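Local atomic coordinates of methyltransferase (Streptococcus pyogenes, PDB entry 2ESR), a protein that probably transfers methyl groups from S-adenosylmethionine to a substrate, which may be ribosomal RNA as in related enzymes of its family. Residues Q67-I70 with Q71-I75; K87-A90 with E91-I94; K157-G160 with I161-V164. All blocks are in the same frame, centred on the assembly; numbering follows the deposited sequence.

Contact 1 (Q67-I70 with Q71-I75); sequences QAII and QDNII
Ile-70 and Ile-74, one helical turn apart, form the apolar pair of this contact: CG2 of Ile-70 meets CD1 of Ile-74 at 3.5 Å, closer than carbons usually pack, with the two side chains crossing at a slant. The chi1 of -66° turns the CG1 branch of Ile-74 back along the helix, and CG1 comes within 3.0 Å of Ile-70 O. That same oxygen accepts Ile-74 N at 2.9 Å, so the carbonyl is approached by both the amide and the side chain of one residue.

One position back on each turn, Ile-69 and Asn-73 run side by side and point the same way, with Asn-73 ND2 3.2 Å from Ile-69 CG2. The side-chain ND2 also nears Ile-69 O, but at a poor angle; the backbone N of Asn-73 holds that oxygen instead, and ND2 makes a weak hydrogen bond to Ser-42 O. With chi1 at -72°, Gln-71 sets CG beside its own backbone N, 3.2 Å from Gln-67 O; beyond CG the chain is extended. Its backbone N bonds to that oxygen at 2.9 Å and a nearly straight 170°. Gln-67 CB lies 3.9 Å from Gln-71 NE2.

Farther out, Thr-98 of the second subunit packs on both glutamines. Ile-70 and Ile-74 turn to Leu-85 and Phe-83 of strand 83-86, and Gln-67 and Gln-71 also touch Leu-85. Helix 64-75 is thereby packed as the connection of a beta-alpha-beta crossover, from strand 56-60 to strand 83-86, in a Rossmann-like methyltransferase fold.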
ATOM      1  N   GLN A  67       6.379  13.933   3.729  1.00 33.36           N
ATOM      2  CA  GLN A  67       5.791  13.224   2.595  1.00 34.79           C
ATOM      3  C   GLN A  67       6.525  13.553   1.302  1.00 34.12           C
ATOM      4  O   GLN A  67       6.789  12.671   0.484  1.00 33.93           O
ATOM      5  CB  GLN A  67       4.311  13.584   2.446  1.00 38.16           C
ATOM      6  CG  GLN A  67       3.423  13.045   3.552  1.00 43.17           C
ATOM      7  CD  GLN A  67       3.513  11.540   3.682  1.00 47.58           C
ATOM      8  OE1 GLN A  67       4.579  10.995   3.978  1.00 51.36           O
ATOM      9  NE2 GLN A  67       2.397  10.854   3.457  1.00 49.39           N
ATOM     10  N   ALA A  68       6.854  14.826   1.117  1.00 32.73           N
ATOM     11  CA  ALA A  68       7.557  15.252  -0.082  1.00 32.93           C
ATOM     12  C   ALA A  68       8.910  14.555  -0.158  1.00 32.38           C
ATOM     13  O   ALA A  68       9.302  14.042  -1.207  1.00 31.31           O
ATOM     14  CB  ALA A  68       7.738  16.763  -0.071  1.00 33.66           C
ATOM     15  N   ILE A  69       9.618  14.527   0.966  1.00 31.47           N
ATOM     16  CA  ILE A  69      10.925  13.892   1.011  1.00 31.64           C
ATOM     17  C   ILE A  69      10.813  12.405   0.705  1.00 30.70           C
ATOM     18  O   ILE A  69      11.581  11.868  -0.090  1.00 31.76           O
ATOM     19  CB  ILE A  69      11.581  14.090   2.387  1.00 31.18           C
ATOM     20  CG1 ILE A  69      11.785  15.585   2.639  1.00 31.88           C
ATOM     21  CG2 ILE A  69      12.917  13.359   2.444  1.00 32.61           C
ATOM     22  CD1 ILE A  69      12.318  15.917   4.013  1.00 32.38           C
ATOM     23  N   ILE A  70       9.845  11.744   1.330  1.00 31.45           N
ATOM     24  CA  ILE A  70       9.650  10.319   1.108  1.00 32.04           C
ATOM     25  C   ILE A  70       9.415  10.021  -0.364  1.00 31.87           C
ATOM     26  O   ILE A  70      10.054   9.144  -0.939  1.00 30.52           O
ATOM     27  CB  ILE A  70       8.444   9.786   1.903  1.00 32.69           C
ATOM     28  CG1 ILE A  70       8.725   9.875   3.403  1.00 32.80           C
ATOM     29  CG2 ILE A  70       8.155   8.352   1.495  1.00 33.93           C
ATOM     30  CD1 ILE A  70       7.542   9.477   4.266  1.00 32.33           C
ATOM     31  N   GLN A  71       8.490  10.757  -0.970  1.00 33.58           N
ATOM     32  CA  GLN A  71       8.166  10.561  -2.376  1.00 36.67           C
ATOM     33  C   GLN A  71       9.394  10.685  -3.268  1.00 37.41           C
ATOM     34  O   GLN A  71       9.565   9.909  -4.209  1.00 37.68           O
ATOM     35  CB  GLN A  71       7.076  11.554  -2.797  1.00 38.02           C
ATOM     36  CG  GLN A  71       5.714  11.207  -2.205  1.00 40.60           C
ATOM     37  CD  GLN A  71       4.664  12.278  -2.434  1.00 42.81           C
ATOM     38  OE1 GLN A  71       4.430  12.704  -3.563  1.00 45.19           O
ATOM     39  NE2 GLN A  71       4.021  12.715  -1.357  1.00 44.38           N
ATOM     40  N   ASP A  72      10.255  11.651  -2.968  1.00 39.09           N
ATOM     41  CA  ASP A  72      11.472  11.843  -3.748  1.00 40.95           C
ATOM     42  C   ASP A  72      12.433  10.671  -3.550  1.00 40.57           C
ATOM     43  O   ASP A  72      12.977  10.140  -4.518  1.00 40.55           O
ATOM     44  CB  ASP A  72      12.160  13.153  -3.348  1.00 43.30           C
ATOM     45  CG  ASP A  72      11.388  14.381  -3.801  1.00 47.18           C
ATOM     46  OD1 ASP A  72      11.770  15.503  -3.401  1.00 49.25           O
ATOM     47  OD2 ASP A  72      10.404  14.229  -4.559  1.00 49.21           O
ATOM     48  N   ASN A  73      12.637  10.269  -2.296  1.00 40.24           N
ATOM     49  CA  ASN A  73      13.534   9.157  -1.988  1.00 40.29           C
ATOM     50  C   ASN A  73      13.064   7.866  -2.650  1.00 40.28           C
ATOM     51  O   ASN A  73      13.875   7.047  -3.079  1.00 39.86           O
ATOM     52  CB  ASN A  73      13.630   8.931  -0.472  1.00 40.78           C
ATOM     53  CG  ASN A  73      14.381  10.039   0.247  1.00 40.90           C
ATOM     54  OD1 ASN A  73      15.443  10.472  -0.194  1.00 41.66           O
ATOM     55  ND2 ASN A  73      13.837  10.489   1.370  1.00 42.34           N
ATOM     56  N   ILE A  74      11.749   7.689  -2.720  1.00 41.42           N
ATOM     57  CA  ILE A  74      11.168   6.498  -3.324  1.00 42.95           C
ATOM     58  C   ILE A  74      11.503   6.414  -4.811  1.00 44.53           C
ATOM     59  O   ILE A  74      11.666   5.325  -5.360  1.00 43.22           O
ATOM     60  CB  ILE A  74       9.636   6.480  -3.139  1.00 42.71           C
ATOM     61  CG1 ILE A  74       9.294   6.332  -1.653  1.00 42.74           C
ATOM     62  CG2 ILE A  74       9.027   5.339  -3.936  1.00 44.11           C
ATOM     63  CD1 ILE A  74       7.811   6.407  -1.343  1.00 42.86           C
ATOM     64  N   ILE A  75      11.607   7.570  -5.458  1.00 47.41           N
ATOM     65  CA  ILE A  75      11.928   7.615  -6.879  1.00 50.05           C
ATOM     66  C   ILE A  75      13.375   7.198  -7.118  1.00 51.49           C
ATOM     67  O   ILE A  75      13.677   6.503  -8.086  1.00 51.99           O
ATOM     68  CB  ILE A  75      11.721   9.028  -7.458  1.00 50.49           C
ATOM     69  CG1 ILE A  75      10.296   9.503  -7.177  1.00 51.22           C
ATOM     70  CG2 ILE A  75      11.971   9.014  -8.958  1.00 51.07           C
ATOM     71  CD1 ILE A  75      10.029  10.929  -7.607  1.00 52.26           C
TER

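Contact 2 (K87-A90 with E91-I94); sequences KMEA and ERAI
The backbone oxygen of Glu-89 receives Ala-93 N at 2.8 Å, and this is the first turn of helix 90-96 being closed. Glu-89 holds the N-cap position in the loop that leads from strand 83-86 into the helix, a beta-to-alpha junction of the Rossmann-like fold. One residue on, Ala-90 O accepts Ile-94 N at 2.9 Å and continues the pattern.

Around this turn Arg-92 bends back at chi3 (47°) and reaches over the incoming loop. Met-88 CB and Glu-89 N lie over the same face of its guanidinium, both set toward the rim, with Met-88 CB 3.1 Å from NH2. The Glu-89 side chain passes across the arginine, and its CG stands 3.0 Å from NH1. The carboxylate turns elsewhere: OE1 is 4.2 Å from Arg-92 NH1, too long for a salt bridge, and the carboxylate and guanidinium planes are 81° apart, leaving at most a loose attraction. Lys-62 touches both side chains, and Cys-96 of the second subunit packs on Arg-92 and Met-88.

The buried selenomethionine Met-88 turns toward the helix and touches Val-60 of strand 56-60. With chi1 at 62° its CG sits between the backbone N and carbonyl carbon and meets Ala-93 CB at 3.8 Å; bending at chi3 then carries CE to 3.4 Å from Ala-93 N.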
ATOM      1  N   LYS A  87      -0.938   9.226   3.854  1.00 21.51           N
ATOM      2  CA  LYS A  87      -0.878  10.492   4.566  1.00 24.85           C
ATOM      3  C   LYS A  87      -2.022  10.469   5.566  1.00 27.05           C
ATOM      4  O   LYS A  87      -3.141  10.889   5.263  1.00 27.26           O
ATOM      5  CB  LYS A  87      -1.040  11.661   3.591  1.00 27.62           C
ATOM      6  CG  LYS A  87      -0.854  13.028   4.230  1.00 33.67           C
ATOM      7  CD  LYS A  87      -0.485  14.091   3.197  1.00 39.01           C
ATOM      8  CE  LYS A  87      -1.526  14.205   2.092  1.00 43.24           C
ATOM      9  NZ  LYS A  87      -1.117  15.197   1.051  1.00 44.83           N
HETATM   10  N   MSE A  88      -1.746   9.953   6.756  1.00 25.94           N
HETATM   11  CA  MSE A  88      -2.773   9.865   7.782  1.00 29.62           C
HETATM   12  C   MSE A  88      -2.170   9.598   9.156  1.00 30.35           C
HETATM   13  O   MSE A  88      -0.969   9.346   9.281  1.00 29.92           O
HETATM   14  CB  MSE A  88      -3.786   8.764   7.411  1.00 31.10           C
HETATM   15  CG  MSE A  88      -3.216   7.355   7.318  1.00 33.11           C
HETATM   16 SE   MSE A  88      -4.380   6.092   6.372  1.00 34.25          SE
HETATM   17  CE  MSE A  88      -5.881   6.100   7.596  1.00 33.54           C
ATOM     18  N   GLU A  89      -3.004   9.683  10.187  1.00 30.76           N
ATOM     19  CA  GLU A  89      -2.562   9.436  11.553  1.00 32.83           C
ATOM     20  C   GLU A  89      -2.277   7.945  11.701  1.00 31.25           C
ATOM     21  O   GLU A  89      -2.997   7.115  11.151  1.00 30.68           O
ATOM     22  CB  GLU A  89      -3.653   9.839  12.550  1.00 36.61           C
ATOM     23  CG  GLU A  89      -4.128  11.284  12.442  1.00 42.94           C
ATOM     24  CD  GLU A  89      -3.043  12.293  12.758  1.00 46.37           C
ATOM     25  OE1 GLU A  89      -3.362  13.499  12.832  1.00 48.90           O
ATOM     26  OE2 GLU A  89      -1.875  11.886  12.929  1.00 49.32           O
ATOM     27  N   ALA A  90      -1.230   7.607  12.444  1.00 32.63           N
ATOM     28  CA  ALA A  90      -0.864   6.207  12.648  1.00 32.04           C
ATOM     29  C   ALA A  90      -2.039   5.394  13.183  1.00 32.21           C
ATOM     30  O   ALA A  90      -2.272   4.266  12.750  1.00 30.13           O
ATOM     31  CB  ALA A  90       0.314   6.112  13.604  1.00 33.28           C
ATOM     32  N   GLU A  91      -2.772   5.976  14.126  1.00 34.12           N
ATOM     33  CA  GLU A  91      -3.928   5.322  14.728  1.00 35.58           C
ATOM     34  C   GLU A  91      -4.988   4.993  13.684  1.00 35.21           C
ATOM     35  O   GLU A  91      -5.538   3.887  13.666  1.00 33.88           O
ATOM     36  CB  GLU A  91      -4.517   6.226  15.814  1.00 39.48           C
ATOM     37  CG  GLU A  91      -3.667   6.288  17.076  1.00 45.49           C
ATOM     38  CD  GLU A  91      -3.917   7.536  17.906  1.00 48.82           C
ATOM     39  OE1 GLU A  91      -5.095   7.893  18.120  1.00 50.34           O
ATOM     40  OE2 GLU A  91      -2.927   8.155  18.352  1.00 50.67           O
ATOM     41  N   ARG A  92      -5.277   5.957  12.815  1.00 33.18           N
ATOM     42  CA  ARG A  92      -6.262   5.761  11.759  1.00 32.03           C
ATOM     43  C   ARG A  92      -5.746   4.698  10.798  1.00 30.29           C
ATOM     44  O   ARG A  92      -6.487   3.808  10.380  1.00 28.99           O
ATOM     45  CB  ARG A  92      -6.481   7.067  10.990  1.00 34.67           C
ATOM     46  CG  ARG A  92      -7.139   8.181  11.780  1.00 38.46           C
ATOM     47  CD  ARG A  92      -6.680   9.541  11.264  1.00 39.82           C
ATOM     48  NE  ARG A  92      -6.723   9.642   9.804  1.00 39.46           N
ATOM     49  CZ  ARG A  92      -6.131  10.602   9.105  1.00 33.49           C
ATOM     50  NH1 ARG A  92      -5.444  11.547   9.722  1.00 37.81           N
ATOM     51  NH2 ARG A  92      -6.235  10.625   7.786  1.00 41.57           N
ATOM     52  N   ALA A  93      -4.467   4.805  10.449  1.00 27.60           N
ATOM     53  CA  ALA A  93      -3.838   3.866   9.531  1.00 26.31           C
ATOM     54  C   ALA A  93      -3.990   2.426  10.002  1.00 25.56           C
ATOM     55  O   ALA A  93      -4.424   1.566   9.242  1.00 23.58           O
ATOM     56  CB  ALA A  93      -2.351   4.214   9.354  1.00 24.68           C
ATOM     57  N   ILE A  94      -3.647   2.166  11.261  1.00 23.42           N
ATOM     58  CA  ILE A  94      -3.744   0.819  11.804  1.00 25.62           C
ATOM     59  C   ILE A  94      -5.133   0.199  11.622  1.00 25.88           C
ATOM     60  O   ILE A  94      -5.255  -1.005  11.408  1.00 25.33           O
ATOM     61  CB  ILE A  94      -3.336   0.804  13.301  1.00 26.39           C
ATOM     62  CG1 ILE A  94      -1.845   1.139  13.417  1.00 27.39           C
ATOM     63  CG2 ILE A  94      -3.617  -0.566  13.919  1.00 26.87           C
ATOM     64  CD1 ILE A  94      -1.346   1.288  14.844  1.00 28.17           C
TER

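Contact 3 (K157-G160 with I161-V164)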
ATOM      1  N   LYS A 157      20.197  -2.024  21.613  1.00 29.37           N
ATOM      2  CA  LYS A 157      21.557  -1.522  21.506  1.00 29.77           C
ATOM      3  C   LYS A 157      21.566  -0.008  21.542  1.00 30.14           C
ATOM      4  O   LYS A 157      20.713   0.646  20.944  1.00 27.64           O
ATOM      5  CB  LYS A 157      22.209  -2.009  20.209  1.00 32.45           C
ATOM      6  CG  LYS A 157      23.662  -1.575  20.050  1.00 35.61           C
ATOM      7  CD  LYS A 157      24.335  -2.288  18.884  1.00 39.26           C
ATOM      8  CE  LYS A 157      25.791  -1.858  18.740  1.00 41.56           C
ATOM      9  NZ  LYS A 157      26.584  -2.109  19.980  1.00 42.44           N
ATOM     10  N   ILE A 158      22.537   0.541  22.260  1.00 30.41           N
ATOM     11  CA  ILE A 158      22.674   1.980  22.381  1.00 32.31           C
ATOM     12  C   ILE A 158      23.957   2.412  21.693  1.00 34.41           C
ATOM     13  O   ILE A 158      25.029   1.883  21.977  1.00 33.67           O
ATOM     14  CB  ILE A 158      22.755   2.418  23.863  1.00 34.03           C
ATOM     15  CG1 ILE A 158      21.455   2.064  24.585  1.00 34.11           C
ATOM     16  CG2 ILE A 158      23.043   3.911  23.949  1.00 34.05           C
ATOM     17  CD1 ILE A 158      21.442   2.437  26.062  1.00 35.57           C
ATOM     18  N   TYR A 159      23.841   3.352  20.764  1.00 35.47           N
ATOM     19  CA  TYR A 159      25.014   3.877  20.083  1.00 38.51           C
ATOM     20  C   TYR A 159      24.790   5.310  19.652  1.00 38.43           C
ATOM     21  O   TYR A 159      23.715   5.668  19.163  1.00 39.25           O
ATOM     22  CB  TYR A 159      25.429   2.999  18.895  1.00 40.66           C
ATOM     23  CG  TYR A 159      24.319   2.333  18.117  1.00 42.99           C
ATOM     24  CD1 TYR A 159      24.473   1.022  17.666  1.00 44.56           C
ATOM     25  CD2 TYR A 159      23.144   3.008  17.790  1.00 43.26           C
ATOM     26  CE1 TYR A 159      23.493   0.396  16.910  1.00 44.51           C
ATOM     27  CE2 TYR A 159      22.150   2.388  17.026  1.00 44.27           C
ATOM     28  CZ  TYR A 159      22.337   1.081  16.592  1.00 42.84           C
ATOM     29  OH  TYR A 159      21.388   0.440  15.833  1.00 39.99           O
ATOM     30  N   GLY A 160      25.814   6.133  19.849  1.00 37.67           N
ATOM     31  CA  GLY A 160      25.695   7.533  19.507  1.00 37.37           C
ATOM     32  C   GLY A 160      24.681   8.116  20.465  1.00 36.44           C
ATOM     33  O   GLY A 160      24.792   7.930  21.676  1.00 38.50           O
ATOM     34  N   ILE A 161      23.680   8.805  19.935  1.00 34.28           N
ATOM     35  CA  ILE A 161      22.658   9.397  20.784  1.00 33.31           C
ATOM     36  C   ILE A 161      21.315   8.725  20.536  1.00 31.81           C
ATOM     37  O   ILE A 161      20.266   9.365  20.601  1.00 33.83           O
ATOM     38  CB  ILE A 161      22.518  10.905  20.521  1.00 34.13           C
ATOM     39  CG1 ILE A 161      22.140  11.150  19.061  1.00 35.00           C
ATOM     40  CG2 ILE A 161      23.828  11.611  20.857  1.00 34.67           C
ATOM     41  CD1 ILE A 161      21.866  12.602  18.744  1.00 37.80           C
ATOM     42  N   SER A 162      21.352   7.432  20.253  1.00 27.20           N
ATOM     43  CA  SER A 162      20.118   6.709  19.996  1.00 26.70           C
ATOM     44  C   SER A 162      20.142   5.294  20.540  1.00 25.75           C
ATOM     45  O   SER A 162      21.189   4.749  20.895  1.00 25.61           O
ATOM     46  CB  SER A 162      19.841   6.663  18.494  1.00 25.59           C
ATOM     47  OG  SER A 162      20.793   5.851  17.835  1.00 29.54           O
ATOM     48  N   LYS A 163      18.964   4.699  20.604  1.00 23.84           N
ATOM     49  CA  LYS A 163      18.842   3.339  21.076  1.00 23.08           C
ATOM     50  C   LYS A 163      17.846   2.632  20.182  1.00 22.18           C
ATOM     51  O   LYS A 163      16.803   3.199  19.833  1.00 21.43           O
ATOM     52  CB  LYS A 163      18.351   3.304  22.527  1.00 24.14           C
ATOM     53  CG  LYS A 163      18.221   1.885  23.064  1.00 28.35           C
ATOM     54  CD  LYS A 163      17.981   1.849  24.566  1.00 31.63           C
ATOM     55  CE  LYS A 163      16.606   2.349  24.936  1.00 32.45           C
ATOM     56  NZ  LYS A 163      16.383   2.186  26.405  1.00 35.71           N
ATOM     57  N   VAL A 164      18.186   1.409  19.789  1.00 20.52           N
ATOM     58  CA  VAL A 164      17.309   0.606  18.957  1.00 21.67           C
ATOM     59  C   VAL A 164      16.860  -0.581  19.789  1.00 20.94           C
ATOM     60  O   VAL A 164      17.677  -1.295  20.371  1.00 21.65           O
ATOM     61  CB  VAL A 164      18.018   0.086  17.687  1.00 21.52           C
ATOM     62  CG1 VAL A 164      17.108  -0.893  16.953  1.00 22.63           C
ATOM     63  CG2 VAL A 164      18.367   1.251  16.770  1.00 24.17           C
TER
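Strands 157-159 and 162-164 run antiparallel, their axes 4.8 Å apart at closest, and are joined by a two-residue turn whose Gly-160 and Ile-161 torsions come close to type II'. Lys-157 and Val-164 form a hydrogen-bonded pair, as do Tyr-159 and Ser-162 beside the turn; Ile-158 and Lys-163 between them are a non-hydrogen-bonded pair.

Tyr-159 O takes two donors from one residue: Ser-162 N at 3.1 Å, arriving well above the carbonyl plane, and Ser-162 OG at 3.2 Å, nearly in line with the C=O. The serine's chi1 of 68° brings OG round to that carbonyl and also places it at the edge of the tyrosine ring, 3.7 Å from CD2. The ring slants diagonally across to the partner strand, its OH 3.3 Å from Val-164 CG2. On the reverse face Ile-158 CG1 presses on Lys-163 CD at 3.5 Å, a tight fit, while the lysine NZ goes on to bond Val-142 O.

Tyr-159 and Val-164 face helix 19-26, where both touch Met-25, and strand 162-169 is flanked on its other edge by strand 132-139, whose Thr-138 exchanges backbone hydrogen bonds with Lys-163.

In the fold
Along the chain the three contacts come in series, and all belong to one fold built on a single mixed sheet. Contacts 1 and 2 have centres 18 Å apart and lie before and after strand 83-86 in the chain, the outermost strand at one end of the sheet within this chain; they touch where Gln-67 NE2 packs on Lys-87 CA. Both also meet the second subunit, so this edge helps form the dimer. Contact 3 tips the antiparallel hairpin in the other half of the sheet, its centre 26 Å and 27 Å from those of contacts 1 and 2. Unlike the two contacts at the parallel end, residues 157-164 touch no other chain of the assembly.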